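Local coordinates for protein putative ABC transporter (Thermobispora bispora, PDB 4PE6) that probably serves as the solute-binding component of an ABC transporter, possibly for carbohydrates, and holds a trihydroxybutanoic acid in the crystal, at residues Pro97-Ala102 with Val107-Phe112. Residues are numbered along the deposited sequence; the frame is centred on the assembly and turned at random.
Sequences PVIQQA and VKVVVF
Ile99 spreads its two branches over Val109 and Val111, two valines two residues apart on the strand. Its CG2 meets CG1 of Val109 at 4.0 Å, the two side chains inclined to each other, while its CD1 reaches CG2 of Val111 at 4.1 Å, there nearly at right angles. The torsions account for this split: with chi1 at -74°, CG2 lies anti to the backbone N, and the nearly extended chi2 carries CD1 on to Val111. Val109 is also shared between two helix residues, because its other methyl, CG2, touches CB of Ala102 at 3.9 Å. Ala102, one turn after Ile99, lies where the two segments come closest, its CA 5.4 Å from CA of Val107, as expected with only four residues linking the segments. Here a backbone hydrogen bond joins them: Val107 N donates to Ala102 O over 3.1 Å. CB of Val107 rests against that same oxygen. The helix and strand segments run roughly antiparallel, at 145°, as befits the return half of a right-handed beta-alpha-beta crossover. That unit starts at strand 84-88, whose Ile87 touches both Ile99 and Val109. Helix 67-78 flanks helix 96-104 through Leu78 against Ala102, and helix 263-275 packs on the other face of strand 108-112, against Val110.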
# COMPACT_ATOMS: atom_id res chain seq x y z
N PRO A 97 -9.80 3.64 20.56
CA PRO A 97 -10.54 4.61 21.39
C PRO A 97 -10.80 5.94 20.67
O PRO A 97 -11.91 6.45 20.73
CB PRO A 97 -9.62 4.79 22.61
CG PRO A 97 -8.91 3.47 22.72
CD PRO A 97 -8.66 3.06 21.29
N VAL A 98 -9.82 6.48 19.96
CA VAL A 98 -10.04 7.77 19.32
C VAL A 98 -10.98 7.63 18.14
O VAL A 98 -11.71 8.56 17.82
CB VAL A 98 -8.74 8.50 18.94
CG1 VAL A 98 -8.09 7.90 17.71
CG2 VAL A 98 -9.01 9.98 18.73
N ILE A 99 -10.98 6.45 17.50
CA ILE A 99 -11.94 6.19 16.42
C ILE A 99 -13.34 6.23 17.01
O ILE A 99 -14.23 6.85 16.45
CB ILE A 99 -11.61 4.88 15.66
CG1 ILE A 99 -10.38 5.10 14.77
CG2 ILE A 99 -12.80 4.42 14.83
CD1 ILE A 99 -9.83 3.83 14.14
N GLN A 100 -13.52 5.59 18.16
CA GLN A 100 -14.83 5.62 18.80
C GLN A 100 -15.20 7.04 19.25
O GLN A 100 -16.36 7.41 19.20
CB GLN A 100 -14.88 4.64 19.96
CG GLN A 100 -16.27 4.49 20.58
CD GLN A 100 -17.25 3.87 19.62
OE1 GLN A 100 -17.06 2.75 19.17
NE2 GLN A 100 -18.31 4.61 19.30
N GLN A 101 -14.20 7.82 19.66
CA GLN A 101 -14.43 9.21 20.04
C GLN A 101 -14.94 10.02 18.84
O GLN A 101 -15.88 10.83 18.96
CB GLN A 101 -13.13 9.82 20.62
CG GLN A 101 -13.25 11.29 21.02
CD GLN A 101 -11.93 11.90 21.43
OE1 GLN A 101 -11.03 11.22 21.93
NE2 GLN A 101 -11.80 13.22 21.23
N ALA A 102 -14.31 9.81 17.69
CA ALA A 102 -14.74 10.45 16.46
C ALA A 102 -16.19 10.08 16.13
O ALA A 102 -16.99 10.95 15.84
CB ALA A 102 -13.81 10.08 15.31
N VAL A 107 -18.85 11.95 13.56
CA VAL A 107 -17.95 11.90 12.41
C VAL A 107 -18.04 10.51 11.75
O VAL A 107 -18.03 9.48 12.45
CB VAL A 107 -16.47 12.18 12.79
CG1 VAL A 107 -15.56 12.21 11.56
CG2 VAL A 107 -16.34 13.51 13.54
N LYS A 108 -18.14 10.51 10.42
CA LYS A 108 -18.09 9.28 9.64
C LYS A 108 -16.63 8.88 9.52
O LYS A 108 -15.77 9.72 9.16
CB LYS A 108 -18.70 9.46 8.23
CG LYS A 108 -20.19 9.72 8.18
CD LYS A 108 -20.93 8.68 9.02
CE LYS A 108 -22.35 8.43 8.58
NZ LYS A 108 -23.34 9.29 9.24
N VAL A 109 -16.32 7.62 9.80
CA VAL A 109 -14.93 7.18 9.83
C VAL A 109 -14.72 6.07 8.84
O VAL A 109 -15.38 5.04 8.91
CB VAL A 109 -14.53 6.73 11.26
CG1 VAL A 109 -13.13 6.14 11.25
CG2 VAL A 109 -14.62 7.91 12.22
N VAL A 110 -13.83 6.31 7.88
CA VAL A 110 -13.38 5.29 6.95
C VAL A 110 -11.93 4.97 7.24
O VAL A 110 -11.03 5.83 7.07
CB VAL A 110 -13.53 5.75 5.49
CG1 VAL A 110 -13.11 4.64 4.54
CG2 VAL A 110 -14.96 6.19 5.21
N VAL A 111 -11.70 3.76 7.71
CA VAL A 111 -10.36 3.23 7.83
C VAL A 111 -10.00 2.64 6.47
O VAL A 111 -10.76 1.84 5.91
CB VAL A 111 -10.31 2.14 8.90
CG1 VAL A 111 -9.00 1.37 8.85
CG2 VAL A 111 -10.56 2.76 10.28
N PHE A 112 -8.86 3.03 5.92
CA PHE A 112 -8.46 2.51 4.62
C PHE A 112 -7.05 1.97 4.62
O PHE A 112 -6.25 2.28 5.51
CB PHE A 112 -8.69 3.51 3.47
CG PHE A 112 -7.73 4.66 3.48
CD1 PHE A 112 -7.96 5.74 4.31
CD2 PHE A 112 -6.60 4.64 2.69
CE1 PHE A 112 -7.08 6.82 4.31
CE2 PHE A 112 -5.72 5.69 2.71
CZ PHE A 112 -5.95 6.78 3.52